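Local coordinates for uncharacterized protein (Kribbella flavida, PDB 5EVH) that is of unknown function but carries a SnoaL-like domain of the NTF2 clan, a cone-shaped fold that in relatives encloses a ligand pocket or active site, at residues T6-T11 against L96-G101; A12-R17 against M28-G33; G34-C37 against G42-D45; M79-T84 against H89-E94. One frame throughout, in Å; residues are numbered along the deposited sequence.

Contact 4 is the buried one; contacts 1, 2 and 3 are each partly buried. Helix 7-20 serves contacts 1 and 2 in succession: their centres lie about 9 Å apart and they touch, L96 CD2 meeting A12 CB at 3.9 Å. Neither has a direct hydrogen bond between its segments, whereas contacts 3 and 4 are antiparallel hairpins held by backbone bonds. Both hairpins belong to the same sheet but lie on opposite sides of the chain's centre, their own centres about 20 Å apart. Contact 3 keeps a salt bridge on an exposed face, while contact 4 has a buried tyrosine-glutamate bond and a histidine-aspartate bond at its more exposed end. H16 and Y80 join contacts 2 and 4.

Contact 1: residues T6-T11 against L96-G101; sequences TAALDT and LTVHDG
The first turn of helix 7-20 lies over the end of strand 92-99, with A8 and V98 at a CA-CA separation of 5.4 Å and T11 next to G101 at 6.2 Å. No direct hydrogen bond spans the two segments, and the protein atoms meet by packing. A8 CB rests on V98 CB at 3.9 Å, while V98 CG2 approaches A8 O. The other valine branch, CG1, lies anti to the backbone N (chi1 175°), which carries it to the T11 side chain; T11 CG2 and V98 CG1 meet tip to tip at 3.9 Å. That same threonine methyl also comes to 3.7 Å from G101 O. A water completes the polar side: it donates to G101 O at 2.6 Å and is hydrogen-bonded to T11 OG1 at 2.7 Å, so the threonine hydroxyl and the turn after the strand are joined through solvent. G101 has a positive phi of 82°, in keeping with a tight turn between neighbouring strands. T11 also packs on I103 of strand 102-109, so the helix start spans strands 92-99 and 102-109; on its other edge strand 92-99 pairs through L96 and V98 with A76 and T74.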
loop_
_atom_site.group_PDB
_atom_site.type_symbol
_atom_site.label_atom_id
_atom_site.label_comp_id
_atom_site.label_asym_id
_atom_site.label_seq_id
_atom_site.Cartn_x
_atom_site.Cartn_y
_atom_site.Cartn_z
ATOM N N THR A 6 -17.424 10.675 -8.750
ATOM C CA THR A 6 -16.026 10.834 -8.386
ATOM C C THR A 6 -15.890 11.363 -6.972
ATOM O O THR A 6 -14.804 11.844 -6.614
ATOM C CB THR A 6 -15.354 11.825 -9.359
ATOM O OG1 THR A 6 -16.107 13.065 -9.317
ATOM C CG2 THR A 6 -15.356 11.295 -10.828
ATOM N N ALA A 7 -16.976 11.351 -6.174
ATOM C CA ALA A 7 -16.979 12.133 -4.938
ATOM C C ALA A 7 -15.868 11.682 -3.993
ATOM O O ALA A 7 -15.134 12.508 -3.413
ATOM C CB ALA A 7 -18.351 12.020 -4.237
ATOM N N ALA A 8 -15.748 10.374 -3.772
ATOM C CA ALA A 8 -14.788 9.947 -2.760
ATOM C C ALA A 8 -13.369 10.232 -3.216
ATOM O O ALA A 8 -12.507 10.569 -2.401
ATOM C CB ALA A 8 -14.920 8.433 -2.447
ATOM N N LEU A 9 -13.078 10.015 -4.493
ATOM C CA LEU A 9 -11.713 10.279 -4.963
ATOM C C LEU A 9 -11.406 11.779 -4.922
ATOM O O LEU A 9 -10.276 12.181 -4.628
ATOM C CB LEU A 9 -11.523 9.762 -6.424
ATOM C CG LEU A 9 -10.070 9.934 -6.985
ATOM C CD1 LEU A 9 -9.044 9.321 -6.033
ATOM C CD2 LEU A 9 -9.936 9.297 -8.362
ATOM N N ASP A 10 -12.357 12.621 -5.336
ATOM C CA ASP A 10 -12.138 14.076 -5.254
ATOM C C ASP A 10 -11.793 14.497 -3.828
ATOM O O ASP A 10 -10.864 15.290 -3.603
ATOM C CB ASP A 10 -13.397 14.822 -5.698
ATOM C CG ASP A 10 -13.642 14.735 -7.214
ATOM O OD1 ASP A 10 -12.699 14.373 -7.983
ATOM O OD2 ASP A 10 -14.777 15.082 -7.616
ATOM N N THR A 11 -12.520 13.940 -2.834
ATOM C CA THR A 11 -12.215 14.258 -1.436
ATOM C C THR A 11 -10.828 13.748 -1.030
ATOM O O THR A 11 -10.033 14.467 -0.380
ATOM C CB THR A 11 -13.297 13.648 -0.544
ATOM O OG1 THR A 11 -14.513 14.365 -0.793
ATOM C CG2 THR A 11 -12.929 13.746 0.918
ATOM N N LEU A 96 -9.608 4.791 1.431
ATOM C CA LEU A 96 -10.414 5.786 2.154
ATOM C C LEU A 96 -11.892 5.487 1.971
ATOM O O LEU A 96 -12.339 5.142 0.871
ATOM C CB LEU A 96 -10.161 7.215 1.638
ATOM C CG LEU A 96 -8.702 7.667 1.732
ATOM C CD1 LEU A 96 -7.991 7.277 0.446
ATOM C CD2 LEU A 96 -8.634 9.166 1.985
ATOM N N THR A 97 -12.656 5.664 3.036
ATOM C CA THR A 97 -14.112 5.669 2.955
ATOM C C THR A 97 -14.577 7.079 3.214
ATOM O O THR A 97 -14.144 7.705 4.189
ATOM C CB THR A 97 -14.711 4.737 4.037
ATOM O OG1 THR A 97 -14.128 3.443 3.843
ATOM C CG2 THR A 97 -16.205 4.677 3.975
ATOM N N VAL A 98 -15.518 7.569 2.406
ATOM C CA VAL A 98 -15.876 8.986 2.447
ATOM C C VAL A 98 -17.388 9.084 2.465
ATOM O O VAL A 98 -18.042 8.479 1.610
ATOM C CB VAL A 98 -15.327 9.739 1.221
ATOM C CG1 VAL A 98 -15.838 11.209 1.261
ATOM C CG2 VAL A 98 -13.747 9.593 1.145
ATOM N N HIS A 99 -17.946 9.817 3.436
ATOM C CA HIS A 99 -19.392 10.038 3.517
ATOM C C HIS A 99 -19.618 11.524 3.641
ATOM O O HIS A 99 -19.012 12.175 4.499
ATOM C CB HIS A 99 -20.034 9.288 4.685
ATOM C CG HIS A 99 -19.982 7.801 4.497
ATOM N ND1 HIS A 99 -20.621 7.165 3.447
ATOM C CD2 HIS A 99 -19.308 6.831 5.171
ATOM C CE1 HIS A 99 -20.364 5.867 3.502
ATOM N NE2 HIS A 99 -19.581 5.635 4.543
ATOM N N ASP A 100 -20.425 12.056 2.725
ATOM C CA ASP A 100 -20.791 13.461 2.703
ATOM C C ASP A 100 -19.556 14.350 2.793
ATOM O O ASP A 100 -19.495 15.282 3.586
ATOM C CB ASP A 100 -21.805 13.775 3.821
ATOM N N GLY A 101 -18.533 14.026 2.006
ATOM C CA GLY A 101 -17.350 14.880 1.922
ATOM C C GLY A 101 -16.325 14.710 3.037
ATOM O O GLY A 101 -15.369 15.484 3.096
HETATM O O HOH W 1 -14.561 16.504 0.878
#

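Contact 2: residues A12-R17 against M28-G33; sequences ALAYHR and MRHVAG
The imidazole of H30 lies against A14 and Y15 of helix 7-20, with the backbone N of Y15 over one ring face, 4.0 Å above the plane and offset toward the rim. The NE2 and CE1 side of the ring meets A14 CB, NE2 at 3.7 Å, and CD2 lies 4.0 Å from Y15 N. Its CG stands anti to the carbonyl carbon (chi1 -62°), a torsion that turns the ring back to the helix while H30 CB stays 4.1 Å from Y15 CB. The second point of contact is made by the phenol ring of Y15. With CG anti to its own backbone N (chi1 166°), that ring extends off the helix, and its CE1 meets V31 CG2 at 3.9 Å; the tyrosine and valine side chains cross at an oblique angle. No hydrogen bond links the two segments, so the evidence points to van der Waals packing between an alanine, two aromatic residues and a valine. A type I turn from M28 to V31 presents H30 and V31 in succession; V31 N donates to M28 O at 3.1 Å to close it. The turn runs into the short strand 31-32 at V31; H30, in the turn, and A32, in the strand, both make backbone hydrogen bonds with I103 of strand 102-109. The Y15 side chain lies among F50 and M54 of helix 47-58 and I103, while A12 faces A76 and L78 of strand 75-84, leaving helix 7-20 packed between the M28-V31 turn and the sheet.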
loop_
_atom_site.group_PDB
_atom_site.type_symbol
_atom_site.label_atom_id
_atom_site.label_comp_id
_atom_site.label_asym_id
_atom_site.label_seq_id
_atom_site.Cartn_x
_atom_site.Cartn_y
_atom_site.Cartn_z
ATOM N N ALA A 12 -10.529 12.489 -1.386
ATOM C CA ALA A 12 -9.236 11.900 -1.076
ATOM C C ALA A 12 -8.099 12.740 -1.633
ATOM O O ALA A 12 -7.103 12.975 -0.941
ATOM C CB ALA A 12 -9.190 10.464 -1.659
ATOM N N LEU A 13 -8.184 13.132 -2.935
ATOM C CA LEU A 13 -7.097 13.919 -3.531
ATOM C C LEU A 13 -7.039 15.355 -2.945
ATOM O O LEU A 13 -5.956 15.930 -2.850
ATOM C CB LEU A 13 -7.251 13.987 -5.050
ATOM C CG LEU A 13 -7.076 12.609 -5.746
ATOM C CD1 LEU A 13 -7.408 12.758 -7.260
ATOM C CD2 LEU A 13 -5.627 12.167 -5.553
ATOM N N ALA A 14 -8.186 15.960 -2.601
ATOM C CA ALA A 14 -8.164 17.308 -1.998
ATOM C C ALA A 14 -7.479 17.271 -0.630
ATOM O O ALA A 14 -6.640 18.138 -0.317
ATOM C CB ALA A 14 -9.605 17.843 -1.888
ATOM N N TYR A 15 -7.814 16.238 0.166
ATOM C CA TYR A 15 -7.148 15.949 1.432
ATOM C C TYR A 15 -5.652 15.740 1.208
ATOM O O TYR A 15 -4.812 16.372 1.853
ATOM C CB TYR A 15 -7.778 14.676 2.046
ATOM C CG TYR A 15 -6.928 14.153 3.145
ATOM C CD1 TYR A 15 -6.969 14.764 4.420
ATOM C CD2 TYR A 15 -6.057 13.099 2.927
ATOM C CE1 TYR A 15 -6.137 14.312 5.426
ATOM C CE2 TYR A 15 -5.251 12.635 3.932
ATOM C CZ TYR A 15 -5.285 13.282 5.162
ATOM O OH TYR A 15 -4.482 12.848 6.163
ATOM N N HIS A 16 -5.305 14.897 0.237
ATOM C CA HIS A 16 -3.900 14.568 0.021
ATOM C C HIS A 16 -3.112 15.816 -0.359
ATOM O O HIS A 16 -2.007 16.056 0.124
ATOM C CB HIS A 16 -3.819 13.523 -1.099
ATOM C CG HIS A 16 -2.426 13.130 -1.446
ATOM N ND1 HIS A 16 -1.688 12.262 -0.663
ATOM C CD2 HIS A 16 -1.620 13.502 -2.478
ATOM C CE1 HIS A 16 -0.489 12.102 -1.214
ATOM N NE2 HIS A 16 -0.423 12.847 -2.304
ATOM N N ARG A 17 -3.676 16.636 -1.241
ATOM C CA ARG A 17 -2.979 17.826 -1.699
ATOM C C ARG A 17 -2.702 18.754 -0.527
ATOM O O ARG A 17 -1.646 19.411 -0.460
ATOM C CB ARG A 17 -3.877 18.526 -2.758
ATOM C CG ARG A 17 -3.227 19.531 -3.617
ATOM C CD ARG A 17 -3.444 20.963 -3.160
ATOM N NE ARG A 17 -2.899 21.832 -4.216
ATOM C CZ ARG A 17 -3.616 22.246 -5.255
ATOM N NH1 ARG A 17 -4.932 21.901 -5.322
ATOM N NH2 ARG A 17 -3.031 23.001 -6.197
HETATM N N MSE A 28 -7.884 18.898 7.341
HETATM C CA MSE A 28 -8.761 18.387 8.386
HETATM C C MSE A 28 -10.216 18.710 8.106
HETATM O O MSE A 28 -11.097 18.087 8.690
HETATM C CB MSE A 28 -8.341 18.937 9.753
HETATM C CG MSE A 28 -6.998 18.364 10.244
HETATM SE SE MSE A 28 -6.934 16.425 10.435
HETATM C CE MSE A 28 -8.341 16.299 11.729
ATOM N N ARG A 29 -10.485 19.671 7.216
ATOM C CA ARG A 29 -11.854 19.856 6.748
ATOM C C ARG A 29 -12.415 18.588 6.167
ATOM O O ARG A 29 -13.640 18.460 6.059
ATOM C CB ARG A 29 -11.960 20.906 5.613
ATOM C CG ARG A 29 -11.630 22.319 5.921
ATOM C CD ARG A 29 -11.873 23.152 4.608
ATOM N NE ARG A 29 -11.470 24.527 4.830
ATOM C CZ ARG A 29 -11.260 25.400 3.862
ATOM N NH1 ARG A 29 -11.418 25.046 2.552
ATOM N NH2 ARG A 29 -10.882 26.616 4.194
ATOM N N HIS A 30 -11.549 17.725 5.616
ATOM C CA HIS A 30 -12.027 16.556 4.922
ATOM C C HIS A 30 -12.035 15.323 5.798
ATOM O O HIS A 30 -12.270 14.235 5.279
ATOM C CB HIS A 30 -11.137 16.299 3.708
ATOM C CG HIS A 30 -11.163 17.407 2.718
ATOM N ND1 HIS A 30 -12.198 17.557 1.807
ATOM C CD2 HIS A 30 -10.285 18.416 2.477
ATOM C CE1 HIS A 30 -11.940 18.602 1.026
ATOM N NE2 HIS A 30 -10.789 19.145 1.409
ATOM N N VAL A 31 -11.802 15.471 7.101
ATOM C CA VAL A 31 -11.680 14.347 8.037
ATOM C C VAL A 31 -12.901 14.321 8.956
ATOM O O VAL A 31 -13.221 15.335 9.601
ATOM C CB VAL A 31 -10.399 14.482 8.869
ATOM C CG1 VAL A 31 -10.369 13.401 10.016
ATOM C CG2 VAL A 31 -9.165 14.364 7.941
ATOM N N ALA A 32 -13.546 13.166 9.082
ATOM C CA ALA A 32 -14.668 13.072 10.022
ATOM C C ALA A 32 -14.196 13.126 11.481
ATOM O O ALA A 32 -13.141 12.608 11.836
ATOM C CB ALA A 32 -15.445 11.782 9.806
ATOM N N GLY A 33 -15.003 13.733 12.353
ATOM C CA GLY A 33 -14.643 13.744 13.782
ATOM C C GLY A 33 -14.388 12.369 14.358
ATOM O O GLY A 33 -13.542 12.198 15.255
#

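Contact 3: residues G34-C37 against G42-D45; sequences GIVC and GRID
Strands 35-39 and 42-45 form a beta hairpin at one margin of the sheet, where V36 faces D45 as a non-hydrogen-bonded pair and C37 faces I44 as a hydrogen-bonded pair. C37 N donates to I44 O at 2.9 Å with a nearly straight N-H...O angle of 178°, and I44 N returns a bond to C37 O at 2.8 Å, both in the carbonyl plane. The axes of residues 35-37 and 42-45 run 166° apart, close to antiparallel. Strand 42-45 is outermost within this chain, and strand 35-39 pairs on its other side with strand 102-109 through V36. On the face carrying V36 and D45, the R43 guanidinium grips the D45 carboxylate side-on: NE reaches OD2 at 2.8 Å, and NH2 meets D45 OD1 at 2.9 Å through the syn lone pair. The extended R43 chain, with chi1 178°, lays this planar group across the valine, whose CG1 sits 3.5 Å above the guanidinium plane, over its centre. V36 CG2 touches D45 OD1 at 3.6 Å. A water lies within hydrogen-bonding distance of G34 O and D45 OD1, though it has more acceptors in reach than protons. On the other face, C37 CB lies 4.0 Å from I44 CB, and F50 of helix 47-58 packs on C37 while F53 packs on I44.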
loop_
_atom_site.group_PDB
_atom_site.type_symbol
_atom_site.label_atom_id
_atom_site.label_comp_id
_atom_site.label_asym_id
_atom_site.label_seq_id
_atom_site.Cartn_x
_atom_site.Cartn_y
_atom_site.Cartn_z
ATOM N N GLY A 34 -15.131 11.363 13.893
ATOM C CA GLY A 34 -14.957 10.017 14.415
ATOM C C GLY A 34 -14.114 9.133 13.485
ATOM O O GLY A 34 -14.311 7.915 13.487
ATOM N N ILE A 35 -13.185 9.699 12.685
ATOM C CA ILE A 35 -12.408 8.883 11.742
ATOM C C ILE A 35 -11.770 7.702 12.479
ATOM O O ILE A 35 -11.348 7.809 13.639
ATOM C CB ILE A 35 -11.328 9.731 11.033
ATOM C CG1 ILE A 35 -10.526 8.889 9.987
ATOM C CG2 ILE A 35 -10.444 10.410 12.106
ATOM C CD1 ILE A 35 -9.727 9.765 9.019
ATOM N N VAL A 36 -11.750 6.548 11.814
ATOM C CA VAL A 36 -10.987 5.379 12.244
ATOM C C VAL A 36 -9.853 5.218 11.250
ATOM O O VAL A 36 -10.104 5.081 10.039
ATOM C CB VAL A 36 -11.861 4.120 12.257
ATOM C CG1 VAL A 36 -10.981 2.906 12.587
ATOM C CG2 VAL A 36 -13.075 4.314 13.243
ATOM N N CYS A 37 -8.608 5.250 11.739
ATOM C CA CYS A 37 -7.433 5.140 10.875
ATOM C C CYS A 37 -6.693 3.860 11.257
ATOM O O CYS A 37 -6.413 3.628 12.434
ATOM C CB CYS A 37 -6.514 6.374 10.999
ATOM S SG CYS A 37 -4.982 6.178 10.043
ATOM N N GLY A 42 -0.633 0.654 14.150
ATOM C CA GLY A 42 -1.851 0.299 14.858
ATOM C C GLY A 42 -3.012 1.244 14.555
ATOM O O GLY A 42 -2.932 2.090 13.663
ATOM N N ARG A 43 -4.096 1.107 15.351
ATOM C CA ARG A 43 -5.362 1.796 15.125
ATOM C C ARG A 43 -5.369 3.158 15.808
ATOM O O ARG A 43 -4.855 3.313 16.915
ATOM C CB ARG A 43 -6.509 0.937 15.662
ATOM C CG ARG A 43 -7.898 1.583 15.513
ATOM C CD ARG A 43 -8.974 0.678 16.124
ATOM N NE ARG A 43 -10.214 1.414 16.181
ATOM C CZ ARG A 43 -11.338 1.010 15.622
ATOM N NH1 ARG A 43 -11.365 -0.176 15.008
ATOM N NH2 ARG A 43 -12.425 1.781 15.701
ATOM N N ILE A 44 -5.959 4.147 15.149
ATOM C CA ILE A 44 -6.088 5.516 15.668
ATOM C C ILE A 44 -7.566 5.887 15.600
ATOM O O ILE A 44 -8.215 5.624 14.588
ATOM C CB ILE A 44 -5.250 6.493 14.812
ATOM C CG1 ILE A 44 -3.767 6.139 14.855
ATOM C CG2 ILE A 44 -5.468 7.968 15.176
ATOM C CD1 ILE A 44 -3.000 6.742 13.710
ATOM N N ASP A 45 -8.113 6.491 16.653
ATOM C CA ASP A 45 -9.529 6.861 16.642
ATOM C C ASP A 45 -9.749 8.343 16.894
ATOM O O ASP A 45 -9.328 8.872 17.927
ATOM C CB ASP A 45 -10.304 6.073 17.721
ATOM C CG ASP A 45 -10.600 4.631 17.296
ATOM O OD1 ASP A 45 -11.524 4.417 16.470
ATOM O OD2 ASP A 45 -9.918 3.713 17.792
HETATM O O HOH W 2 -13.319 6.655 15.805
#

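Contact 4: residues M79-T84 against H89-E94; sequences MYDTET and HAPAAE
Y80 OH donates to E94 OE2 at 2.7 Å, meeting it from above the carboxylate plane, with the ring and carboxylate planes 89° apart. Y80 CG lies between the backbone N and carbonyl carbon (chi1 52°), which swings the phenol across the neighbouring strand: A92 CB touches Y80 CZ at 3.7 Å, and A92 O sits over one ring face. At the other end, H89 ND1 donates to D81 OD2 at 2.6 Å, in the imidazole plane and on the syn side of the carboxylate; the two planes are nearly coplanar, 21° apart. Between these pairs T82 OG1 donates to A90 O at 2.7 Å, while A90 N bonds back to T82 O. These side chains are set by the hairpin of strands 75-84 and 92-99, in which Y80 and A92 form a reciprocal hydrogen-bonded pair: Y80 N reaches A92 O at 3.0 Å and A92 N reaches Y80 O at 2.9 Å. M79 and A93 pair next to them on the opposite face, with M79 CE 4.2 Å from A93 CB. Beyond this, H16 of helix 7-20 meets the Y80 ring and I108 packs on Y80 and E94, whereas A93 packs against A93 of the second subunit, and M79 and P91 against its I109.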
loop_
_atom_site.group_PDB
_atom_site.type_symbol
_atom_site.label_atom_id
_atom_site.label_comp_id
_atom_site.label_asym_id
_atom_site.label_seq_id
_atom_site.Cartn_x
_atom_site.Cartn_y
_atom_site.Cartn_z
HETATM N N MSE A 79 -2.202 5.435 -4.372
HETATM C CA MSE A 79 -0.815 5.067 -4.031
HETATM C C MSE A 79 0.042 6.256 -4.470
HETATM O O MSE A 79 -0.169 6.816 -5.576
HETATM C CB MSE A 79 -0.407 3.809 -4.750
HETATM C CG MSE A 79 1.090 3.485 -4.405
HETATM SE SE MSE A 79 1.747 1.862 -5.313
HETATM C CE MSE A 79 0.663 0.479 -4.322
ATOM N N TYR A 80 0.994 6.675 -3.612
ATOM C CA TYR A 80 1.809 7.843 -3.890
ATOM C C TYR A 80 3.226 7.571 -3.409
ATOM O O TYR A 80 3.461 6.797 -2.481
ATOM C CB TYR A 80 1.230 9.140 -3.263
ATOM C CG TYR A 80 0.925 9.044 -1.795
ATOM C CD1 TYR A 80 -0.337 8.664 -1.353
ATOM C CD2 TYR A 80 1.900 9.348 -0.857
ATOM C CE1 TYR A 80 -0.619 8.606 0.019
ATOM C CE2 TYR A 80 1.641 9.296 0.509
ATOM C CZ TYR A 80 0.378 8.907 0.931
ATOM O OH TYR A 80 0.106 8.829 2.289
ATOM N N ASP A 81 4.181 8.191 -4.073
ATOM C CA ASP A 81 5.544 8.134 -3.583
ATOM C C ASP A 81 5.714 9.306 -2.626
ATOM O O ASP A 81 5.039 10.329 -2.767
ATOM C CB ASP A 81 6.524 8.298 -4.743
ATOM C CG ASP A 81 8.019 8.105 -4.270
ATOM O OD1 ASP A 81 8.239 7.212 -3.406
ATOM O OD2 ASP A 81 8.903 8.871 -4.707
ATOM N N THR A 82 6.612 9.169 -1.663
ATOM C CA THR A 82 7.028 10.338 -0.882
ATOM C C THR A 82 8.548 10.373 -0.828
ATOM O O THR A 82 9.210 9.330 -0.938
ATOM C CB THR A 82 6.482 10.361 0.591
ATOM O OG1 THR A 82 7.189 9.421 1.427
ATOM C CG2 THR A 82 4.947 10.051 0.683
ATOM N N GLU A 83 9.102 11.587 -0.658
ATOM C CA GLU A 83 10.527 11.771 -0.400
ATOM C C GLU A 83 10.660 12.263 1.039
ATOM O O GLU A 83 9.872 13.119 1.446
ATOM C CB GLU A 83 11.098 12.811 -1.341
ATOM C CG GLU A 83 10.845 12.371 -2.823
ATOM C CD GLU A 83 11.027 13.584 -3.783
ATOM O OE1 GLU A 83 12.122 14.248 -3.768
ATOM O OE2 GLU A 83 10.036 13.857 -4.513
ATOM N N THR A 84 11.703 11.809 1.769
ATOM C CA THR A 84 12.028 12.320 3.109
ATOM C C THR A 84 13.541 12.483 3.189
ATOM O O THR A 84 14.273 12.005 2.309
ATOM C CB THR A 84 11.530 11.351 4.240
ATOM O OG1 THR A 84 12.352 10.181 4.252
ATOM C CG2 THR A 84 10.052 10.911 3.997
ATOM N N HIS A 89 12.866 7.454 -0.835
ATOM C CA HIS A 89 11.550 7.071 -1.385
ATOM C C HIS A 89 10.833 6.214 -0.370
ATOM O O HIS A 89 11.326 5.140 -0.013
ATOM C CB HIS A 89 11.685 6.286 -2.687
ATOM C CG HIS A 89 12.168 7.140 -3.814
ATOM N ND1 HIS A 89 11.323 8.024 -4.475
ATOM C CD2 HIS A 89 13.411 7.336 -4.313
ATOM C CE1 HIS A 89 12.025 8.670 -5.400
ATOM N NE2 HIS A 89 13.298 8.291 -5.299
ATOM N N ALA A 90 9.661 6.650 0.055
ATOM C CA ALA A 90 8.863 5.923 1.038
ATOM C C ALA A 90 7.426 5.940 0.497
ATOM O O ALA A 90 6.625 6.802 0.842
ATOM C CB ALA A 90 8.986 6.606 2.399
ATOM N N PRO A 91 7.095 5.046 -0.421
ATOM C CA PRO A 91 5.741 5.072 -1.007
ATOM C C PRO A 91 4.687 4.580 -0.015
ATOM O O PRO A 91 4.976 3.797 0.891
ATOM C CB PRO A 91 5.859 4.127 -2.199
ATOM C CG PRO A 91 6.808 3.070 -1.674
ATOM C CD PRO A 91 7.925 3.960 -0.977
ATOM N N ALA A 92 3.452 5.071 -0.172
ATOM C CA ALA A 92 2.366 4.673 0.713
ATOM C C ALA A 92 1.115 4.386 -0.114
ATOM O O ALA A 92 0.944 4.927 -1.211
ATOM C CB ALA A 92 2.043 5.738 1.786
ATOM N N ALA A 93 0.231 3.545 0.408
ATOM C CA ALA A 93 -1.069 3.366 -0.239
ATOM C C ALA A 93 -2.163 3.605 0.797
ATOM O O ALA A 93 -1.980 3.263 1.985
ATOM C CB ALA A 93 -1.211 1.919 -0.802
ATOM N N GLU A 94 -3.300 4.193 0.360
ATOM C CA GLU A 94 -4.372 4.528 1.272
ATOM C C GLU A 94 -5.681 4.057 0.698
ATOM O O GLU A 94 -5.967 4.288 -0.498
ATOM C CB GLU A 94 -4.519 6.083 1.557
ATOM C CG GLU A 94 -3.302 6.624 2.242
ATOM C CD GLU A 94 -3.372 8.156 2.409
ATOM O OE1 GLU A 94 -4.371 8.701 1.931
ATOM O OE2 GLU A 94 -2.447 8.781 3.012
#